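Local coordinates for protein homospermidine synthase (Legionella pneumophila subsp. pneumophila str. Philadelphia 1, PDB 2PH5) that binds NAD and probably acts as a homospermidine synthase, a transferase that makes the polyamine homospermidine, at residues 172-175 / 176-180; 216-219 / 220-223; 37-40 / 41-44. One frame throughout, in Å; residues are numbered along the deposited sequence.

Three local turns, each closed by residues three to five apart in sequence, follow one another along the chain without nesting or crossing. Interaction 3 (37-44) comes first and closes the loop that carries helix 23-35 into strand 43-47 of the parallel, NAD-binding sheet. Interaction 1 (172-180) ends helix 158-176 and opens the loop toward helix 188-197. Interaction 2 (216-223) closes the bend between strand 202-213 of the mixed sheet and strand 221-224, which pairs with 344-347. Their centres lie 37 to 46 Å apart, interactions 1 and 2 on opposite sides of the chain's centre, and each shapes a separate part of the fold: the Rossmann-type sheet, a helix end and the small 221-224/344-347 pair.

Interaction 1 of 3, residues 172-175 / 176-180; sequences LNIA and KDNGL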
ATOM      1  N   LEU A 172      14.632  29.521 -14.181  1.00 31.20           N
ATOM      2  CA  LEU A 172      14.473  30.911 -14.591  1.00 30.47           C
ATOM      3  C   LEU A 172      13.421  31.626 -13.743  1.00 32.17           C
ATOM      4  O   LEU A 172      13.632  32.770 -13.340  1.00 32.16           O
ATOM      5  CB  LEU A 172      14.100  31.000 -16.077  1.00 27.70           C
ATOM      6  CG  LEU A 172      15.085  30.428 -17.099  1.00 27.19           C
ATOM      7  CD1 LEU A 172      14.497  30.573 -18.489  1.00 23.56           C
ATOM      8  CD2 LEU A 172      16.437  31.129 -17.007  1.00 26.35           C
ATOM      9  N   ASN A 173      12.295  30.966 -13.472  1.00 32.48           N
ATOM     10  CA  ASN A 173      11.254  31.597 -12.662  1.00 32.95           C
ATOM     11  C   ASN A 173      11.779  31.980 -11.285  1.00 34.07           C
ATOM     12  O   ASN A 173      11.536  33.084 -10.808  1.00 34.03           O
ATOM     13  CB  ASN A 173      10.033  30.687 -12.502  1.00 30.83           C
ATOM     14  CG  ASN A 173       9.255  30.531 -13.782  1.00 31.82           C
ATOM     15  OD1 ASN A 173       9.506  31.229 -14.762  1.00 32.83           O
ATOM     16  ND2 ASN A 173       8.291  29.622 -13.781  1.00 31.27           N
ATOM     17  N   ILE A 174      12.505  31.073 -10.643  1.00 35.01           N
ATOM     18  CA  ILE A 174      13.043  31.364  -9.323  1.00 37.61           C
ATOM     19  C   ILE A 174      13.985  32.561  -9.396  1.00 39.06           C
ATOM     20  O   ILE A 174      14.112  33.321  -8.438  1.00 39.81           O
ATOM     21  CB  ILE A 174      13.814  30.165  -8.748  1.00 37.86           C
ATOM     22  CG1 ILE A 174      12.873  28.965  -8.593  1.00 36.18           C
ATOM     23  CG2 ILE A 174      14.429  30.546  -7.403  1.00 38.41           C
ATOM     24  CD1 ILE A 174      13.573  27.688  -8.181  1.00 33.45           C
ATOM     25  N   ALA A 175      14.650  32.719 -10.536  1.00 41.76           N
ATOM     26  CA  ALA A 175      15.576  33.827 -10.744  1.00 43.01           C
ATOM     27  C   ALA A 175      14.820  35.158 -10.811  1.00 44.40           C
ATOM     28  O   ALA A 175      15.239  36.138 -10.199  1.00 44.83           O
ATOM     29  CB  ALA A 175      16.384  33.606 -12.028  1.00 42.55           C
ATOM     30  N   LYS A 176      13.711  35.201 -11.544  1.00 44.85           N
ATOM     31  CA  LYS A 176      12.946  36.438 -11.635  1.00 46.88           C
ATOM     32  C   LYS A 176      12.315  36.749 -10.275  1.00 46.81           C
ATOM     33  O   LYS A 176      12.262  37.908  -9.870  1.00 47.66           O
ATOM     34  CB  LYS A 176      11.867  36.346 -12.731  1.00 48.36           C
ATOM     35  CG  LYS A 176      10.624  35.543 -12.361  1.00 52.70           C
ATOM     36  CD  LYS A 176       9.674  35.342 -13.549  1.00 53.60           C
ATOM     37  CE  LYS A 176       8.276  34.866 -13.100  1.00 54.20           C
ATOM     38  NZ  LYS A 176       8.257  33.616 -12.279  1.00 52.30           N
ATOM     39  N   ASP A 177      11.856  35.715  -9.568  1.00 46.86           N
ATOM     40  CA  ASP A 177      11.247  35.884  -8.243  1.00 46.23           C
ATOM     41  C   ASP A 177      12.290  36.276  -7.204  1.00 46.58           C
ATOM     42  O   ASP A 177      11.947  36.566  -6.058  1.00 46.94           O
ATOM     43  CB  ASP A 177      10.583  34.591  -7.761  1.00 46.39           C
ATOM     44  CG  ASP A 177       9.365  34.214  -8.567  1.00 46.93           C
ATOM     45  OD1 ASP A 177       8.467  35.067  -8.743  1.00 47.66           O
ATOM     46  OD2 ASP A 177       9.299  33.047  -9.008  1.00 47.79           O
ATOM     47  N   ASN A 178      13.562  36.241  -7.591  1.00 46.73           N
ATOM     48  CA  ASN A 178      14.646  36.611  -6.687  1.00 47.65           C
ATOM     49  C   ASN A 178      15.159  37.990  -7.075  1.00 49.23           C
ATOM     50  O   ASN A 178      16.153  38.466  -6.529  1.00 49.93           O
ATOM     51  CB  ASN A 178      15.804  35.612  -6.768  1.00 47.42           C
ATOM     52  CG  ASN A 178      15.699  34.507  -5.738  1.00 48.47           C
ATOM     53  OD1 ASN A 178      14.807  33.661  -5.802  1.00 49.35           O
ATOM     54  ND2 ASN A 178      16.618  34.507  -4.779  1.00 47.96           N
ATOM     55  N   GLY A 179      14.477  38.620  -8.024  1.00 48.96           N
ATOM     56  CA  GLY A 179      14.887  39.935  -8.470  1.00 50.86           C
ATOM     57  C   GLY A 179      15.967  39.880  -9.536  1.00 52.52           C
ATOM     58  O   GLY A 179      16.129  40.834 -10.298  1.00 51.99           O
ATOM     59  N   LEU A 180      16.702  38.772  -9.594  1.00 53.45           N
ATOM     60  CA  LEU A 180      17.771  38.603 -10.578  1.00 56.15           C
ATOM     61  C   LEU A 180      17.294  38.774 -12.010  1.00 57.82           C
ATOM     62  O   LEU A 180      16.208  38.336 -12.378  1.00 57.94           O
ATOM     63  CB  LEU A 180      18.428  37.227 -10.433  1.00 56.59           C
ATOM     64  CG  LEU A 180      19.532  37.083  -9.384  1.00 57.69           C
ATOM     65  CD1 LEU A 180      20.670  38.039  -9.734  1.00 59.91           C
ATOM     66  CD2 LEU A 180      18.995  37.378  -7.996  1.00 57.84           C
TER
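L172 accepts the amide of K176 in a regular i to i+4 bond, K176 N to L172 O at 3.0 Å, and one residue on D177 N reaches N173 O at 2.9 Å. N178 N also bonds A175 O, three residues back, at 3.1 Å. K176 to G179 form a type I turn, closed by G179 N on K176 O at 3.0 Å, and G179 takes a positive phi of 85° before the chain leaves in extended form at L180. On the outer side, the K176 chain runs back alongside N173, the two side chains pointing the same way. K176 CG lies between its own backbone N and carbonyl carbon (chi1 77°), which sets the aliphatic chain over N173 O, and the bend at chi4 brings NZ to 3.4 Å from N173 CB. There NZ also meets D177 OD2 at 3.5 Å, a weak hydrogen bond within a salt bridge. The carboxylate has a further partner in the hydroxyl of Y441, while the N173 amide donates through ND2 to the hydroxyl of Y371; both ends are therefore tied to neighbouring strands. I174 faces inward, onto Y371 and N366, and N178 packs beside it against the loop 366-368. Past the turn, A175 CB and L180 CB approach to 4.5 Å, a light apolar touch as the chain turns back past the helix end. Successive i+4 bonds followed by an i+3 bond, a tight turn and a glycine of positive phi are characteristic of a helix C terminus, here where helix 158-176 ends beside the mixed sheet.

Interaction 2 of 3, residues 216-219 / 220-223; sequences PKSP and GEFV
K217 extends its chain across the bend toward E221, the two side chains sliding past each other in opposite directions. With CG anti to the backbone N (chi1 172°), its CG comes to 4.0 Å from V223 CG2, and the bend at chi4 turns NZ back to S218 O at 2.8 Å, the ammonium standing above that carbonyl's plane. NZ also makes a weak bond to E221 O at 3.2 Å and a salt bridge to E333 on helix 325-336. S218 follows, its amide giving a hydrogen bond to E221 OE2 at 2.9 Å (N-H...O 152°) through the carboxylate's anti lone pair; S218 CB leans on the same oxygen at 3.3 Å. E221 CG sits between its backbone N and carbonyl carbon, which directs the carboxylate back to the S218 amide, the chain extended beyond CG (chi2 -178°). P219 packs against L283 of the second subunit and leads into G220, whose positive phi turns the chain into strand 221-224. Since E221 OE1 is held by R346, the carboxylate is gripped at both oxygens, and K217 NZ and E221 OE2, still 5.3 Å apart, probably stabilise each other's charge without direct contact.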
ATOM      1  N   PRO A 216     -13.031  -2.125  -9.098  1.00 28.24           N
ATOM      2  CA  PRO A 216     -11.812  -2.147  -8.281  1.00 27.70           C
ATOM      3  C   PRO A 216     -10.741  -3.093  -8.830  1.00 26.71           C
ATOM      4  O   PRO A 216     -10.957  -3.790  -9.822  1.00 25.12           O
ATOM      5  CB  PRO A 216     -12.316  -2.619  -6.917  1.00 28.91           C
ATOM      6  CG  PRO A 216     -13.752  -2.204  -6.911  1.00 30.50           C
ATOM      7  CD  PRO A 216     -14.194  -2.546  -8.303  1.00 28.45           C
ATOM      8  N   LYS A 217      -9.590  -3.124  -8.167  1.00 23.70           N
ATOM      9  CA  LYS A 217      -8.513  -3.996  -8.591  1.00 22.81           C
ATOM     10  C   LYS A 217      -8.831  -5.432  -8.198  1.00 24.52           C
ATOM     11  O   LYS A 217      -9.545  -5.672  -7.222  1.00 24.23           O
ATOM     12  CB  LYS A 217      -7.202  -3.581  -7.933  1.00 21.11           C
ATOM     13  CG  LYS A 217      -6.066  -4.560  -8.172  1.00 19.48           C
ATOM     14  CD  LYS A 217      -4.849  -4.205  -7.333  1.00 21.11           C
ATOM     15  CE  LYS A 217      -3.686  -5.131  -7.644  1.00 22.32           C
ATOM     16  NZ  LYS A 217      -4.027  -6.554  -7.344  1.00 20.72           N
ATOM     17  N   SER A 218      -8.314  -6.385  -8.968  1.00 23.40           N
ATOM     18  CA  SER A 218      -8.509  -7.791  -8.650  1.00 24.51           C
ATOM     19  C   SER A 218      -7.173  -8.407  -8.250  1.00 23.85           C
ATOM     20  O   SER A 218      -6.113  -7.930  -8.656  1.00 25.92           O
ATOM     21  CB  SER A 218      -9.081  -8.562  -9.846  1.00 22.63           C
ATOM     22  OG  SER A 218     -10.478  -8.362  -9.943  1.00 23.57           O
ATOM     23  N   PRO A 219      -7.210  -9.452  -7.415  1.00 21.69           N
ATOM     24  CA  PRO A 219      -5.973 -10.105  -6.991  1.00 20.19           C
ATOM     25  C   PRO A 219      -5.302 -10.739  -8.197  1.00 20.68           C
ATOM     26  O   PRO A 219      -5.975 -11.118  -9.157  1.00 21.37           O
ATOM     27  CB  PRO A 219      -6.462 -11.164  -6.012  1.00 17.34           C
ATOM     28  CG  PRO A 219      -7.644 -10.524  -5.405  1.00 20.19           C
ATOM     29  CD  PRO A 219      -8.344  -9.907  -6.595  1.00 20.04           C
ATOM     30  N   GLY A 220      -3.980 -10.845  -8.143  1.00 21.84           N
ATOM     31  CA  GLY A 220      -3.233 -11.476  -9.217  1.00 20.94           C
ATOM     32  C   GLY A 220      -2.932 -10.646 -10.440  1.00 21.91           C
ATOM     33  O   GLY A 220      -2.643 -11.195 -11.501  1.00 23.07           O
ATOM     34  N   GLU A 221      -2.982  -9.329 -10.319  1.00 22.02           N
ATOM     35  CA  GLU A 221      -2.702  -8.504 -11.481  1.00 21.15           C
ATOM     36  C   GLU A 221      -2.026  -7.216 -11.071  1.00 20.58           C
ATOM     37  O   GLU A 221      -2.298  -6.676 -10.001  1.00 20.56           O
ATOM     38  CB  GLU A 221      -4.002  -8.185 -12.218  1.00 21.49           C
ATOM     39  CG  GLU A 221      -4.846  -7.119 -11.544  1.00 25.05           C
ATOM     40  CD  GLU A 221      -6.161  -6.857 -12.268  1.00 27.37           C
ATOM     41  OE1 GLU A 221      -6.201  -7.033 -13.507  1.00 28.10           O
ATOM     42  OE2 GLU A 221      -7.145  -6.464 -11.597  1.00 24.34           O
ATOM     43  N   PHE A 222      -1.130  -6.732 -11.920  1.00 20.74           N
ATOM     44  CA  PHE A 222      -0.450  -5.478 -11.648  1.00 21.18           C
ATOM     45  C   PHE A 222      -1.168  -4.424 -12.501  1.00 21.86           C
ATOM     46  O   PHE A 222      -1.159  -4.495 -13.732  1.00 21.52           O
ATOM     47  CB  PHE A 222       1.030  -5.581 -12.020  1.00 19.13           C
ATOM     48  CG  PHE A 222       1.883  -4.506 -11.405  1.00 21.70           C
ATOM     49  CD1 PHE A 222       1.870  -3.207 -11.916  1.00 20.74           C
ATOM     50  CD2 PHE A 222       2.683  -4.781 -10.293  1.00 21.22           C
ATOM     51  CE1 PHE A 222       2.642  -2.197 -11.330  1.00 21.25           C
ATOM     52  CE2 PHE A 222       3.457  -3.778  -9.700  1.00 20.64           C
ATOM     53  CZ  PHE A 222       3.439  -2.482 -10.219  1.00 18.90           C
ATOM     54  N   VAL A 223      -1.810  -3.469 -11.834  1.00 22.04           N
ATOM     55  CA  VAL A 223      -2.560  -2.417 -12.508  1.00 22.41           C
ATOM     56  C   VAL A 223      -1.836  -1.072 -12.421  1.00 22.54           C
ATOM     57  O   VAL A 223      -1.360  -0.669 -11.355  1.00 21.36           O
ATOM     58  CB  VAL A 223      -3.983  -2.304 -11.898  1.00 24.06           C
ATOM     59  CG1 VAL A 223      -4.859  -1.378 -12.736  1.00 23.01           C
ATOM     60  CG2 VAL A 223      -4.616  -3.685 -11.838  1.00 23.48           C
TER

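Interaction 3 of 3, residues 37-40 / 41-44; sequences DIKP and SQVT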
ATOM      1  N   ASP A  37      -1.010  17.840 -40.982  1.00 39.98           N
ATOM      2  CA  ASP A  37      -1.976  17.773 -42.073  1.00 41.75           C
ATOM      3  C   ASP A  37      -1.488  16.654 -42.976  1.00 41.17           C
ATOM      4  O   ASP A  37      -1.212  16.843 -44.161  1.00 42.91           O
ATOM      5  CB  ASP A  37      -2.010  19.095 -42.843  1.00 43.68           C
ATOM      6  CG  ASP A  37      -2.950  19.049 -44.027  1.00 44.28           C
ATOM      7  OD1 ASP A  37      -4.069  18.515 -43.873  1.00 44.90           O
ATOM      8  OD2 ASP A  37      -2.568  19.547 -45.104  1.00 45.38           O
ATOM      9  N   ILE A  38      -1.389  15.478 -42.376  1.00 40.15           N
ATOM     10  CA  ILE A  38      -0.896  14.299 -43.043  1.00 38.90           C
ATOM     11  C   ILE A  38      -2.021  13.320 -43.354  1.00 38.97           C
ATOM     12  O   ILE A  38      -3.103  13.380 -42.758  1.00 35.80           O
ATOM     13  CB  ILE A  38       0.178  13.638 -42.149  1.00 39.44           C
ATOM     14  CG1 ILE A  38       1.028  12.678 -42.961  1.00 43.20           C
ATOM     15  CG2 ILE A  38      -0.472  12.918 -40.983  1.00 37.53           C
ATOM     16  CD1 ILE A  38       2.232  12.152 -42.197  1.00 46.24           C
ATOM     17  N   LYS A  39      -1.766  12.433 -44.308  1.00 38.46           N
ATOM     18  CA  LYS A  39      -2.747  11.430 -44.694  1.00 38.57           C
ATOM     19  C   LYS A  39      -2.426  10.164 -43.920  1.00 36.93           C
ATOM     20  O   LYS A  39      -1.271   9.920 -43.564  1.00 36.82           O
ATOM     21  CB  LYS A  39      -2.658  11.113 -46.192  1.00 41.21           C
ATOM     22  CG  LYS A  39      -2.314  12.290 -47.097  1.00 44.47           C
ATOM     23  CD  LYS A  39      -2.260  11.860 -48.568  1.00 46.39           C
ATOM     24  CE  LYS A  39      -1.631  12.933 -49.465  1.00 47.01           C
ATOM     25  NZ  LYS A  39      -0.167  13.134 -49.225  1.00 47.03           N
ATOM     26  N   PRO A  40      -3.442   9.340 -43.646  1.00 35.49           N
ATOM     27  CA  PRO A  40      -3.188   8.103 -42.912  1.00 33.22           C
ATOM     28  C   PRO A  40      -2.220   7.208 -43.689  1.00 30.58           C
ATOM     29  O   PRO A  40      -1.456   6.463 -43.092  1.00 31.75           O
ATOM     30  CB  PRO A  40      -4.583   7.496 -42.775  1.00 34.04           C
ATOM     31  CG  PRO A  40      -5.310   8.027 -43.971  1.00 33.54           C
ATOM     32  CD  PRO A  40      -4.868   9.465 -43.982  1.00 34.71           C
ATOM     33  N   SER A  41      -2.242   7.292 -45.017  1.00 29.18           N
ATOM     34  CA  SER A  41      -1.342   6.477 -45.830  1.00 28.15           C
ATOM     35  C   SER A  41       0.118   6.850 -45.550  1.00 27.42           C
ATOM     36  O   SER A  41       1.030   6.087 -45.846  1.00 26.60           O
ATOM     37  CB  SER A  41      -1.643   6.652 -47.322  1.00 26.73           C
ATOM     38  OG  SER A  41      -1.372   7.972 -47.759  1.00 28.00           O
ATOM     39  N   GLN A  42       0.334   8.025 -44.975  1.00 27.30           N
ATOM     40  CA  GLN A  42       1.682   8.466 -44.656  1.00 27.84           C
ATOM     41  C   GLN A  42       2.146   7.934 -43.307  1.00 28.28           C
ATOM     42  O   GLN A  42       3.169   8.362 -42.772  1.00 29.07           O
ATOM     43  CB  GLN A  42       1.752   9.988 -44.654  1.00 26.99           C
ATOM     44  CG  GLN A  42       1.780  10.600 -46.037  1.00 27.78           C
ATOM     45  CD  GLN A  42       1.691  12.103 -45.993  1.00 28.55           C
ATOM     46  OE1 GLN A  42       0.609  12.671 -45.835  1.00 30.32           O
ATOM     47  NE2 GLN A  42       2.833  12.762 -46.111  1.00 28.59           N
ATOM     48  N   VAL A  43       1.384   7.002 -42.750  1.00 26.96           N
ATOM     49  CA  VAL A  43       1.737   6.417 -41.470  1.00 25.70           C
ATOM     50  C   VAL A  43       1.730   4.896 -41.591  1.00 24.55           C
ATOM     51  O   VAL A  43       0.894   4.326 -42.282  1.00 25.03           O
ATOM     52  CB  VAL A  43       0.741   6.866 -40.376  1.00 25.93           C
ATOM     53  CG1 VAL A  43       1.254   6.461 -39.002  1.00 25.02           C
ATOM     54  CG2 VAL A  43       0.544   8.374 -40.453  1.00 24.48           C
ATOM     55  N   THR A  44       2.685   4.252 -40.935  1.00 26.60           N
ATOM     56  CA  THR A  44       2.809   2.796 -40.948  1.00 27.14           C
ATOM     57  C   THR A  44       3.256   2.355 -39.546  1.00 25.83           C
ATOM     58  O   THR A  44       4.083   3.020 -38.920  1.00 26.06           O
ATOM     59  CB  THR A  44       3.834   2.332 -42.032  1.00 28.59           C
ATOM     60  OG1 THR A  44       4.189   0.965 -41.807  1.00 32.04           O
ATOM     61  CG2 THR A  44       5.085   3.191 -42.000  1.00 30.82           C
TER
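I38 lies against the amide end of Q42, its CG1 over one face of the carboxamide, 3.2 Å from Q42 CD, and its CD1 3.3 Å from Q42 CB. Its CG1 is anti to the backbone N (chi1 -162°), which carries the branch over Q42, and CD1 goes on to touch V43 CG2 at 4.5 Å. Q42 answers by folding back over the preceding residues. With CG beside its own backbone N and the chain extended beyond, its OE1 reaches the amide of K39 at 2.8 Å from K39 N; the N-H points almost straight at the oxygen (170°), the donor nitrogen lying 25° off the carbonyl plane. The other end of that amide, NE2, donates to the backbone carbonyls of N14 and F12, so both ends are held and the rotation of the group is fixed. K39 passes the oxygen end, CG 3.2 Å from Q42 OE1, and its chi4 bend brings NZ over the face opposite I38.

Two backbone bonds close the bend as well. Q42 N bonds K39 O at 2.9 Å and V43 N bonds P40 O at 2.9 Å, both i to i+3. P40 and S41 accordingly form a short 3-10 turn. The side chains of I38 and V43 turn to F33 on helix 23-35, and I38 also meets F12 and F16, so the apolar face of the bend rests on helix 23-35 and on strand 16-19. This is the loop between helix 23-35 and strand 43-47, the helix-to-strand return of the first beta-alpha-beta crossover in the Rossmann-type NAD-binding domain, whose next strand runs parallel to strand 16-19.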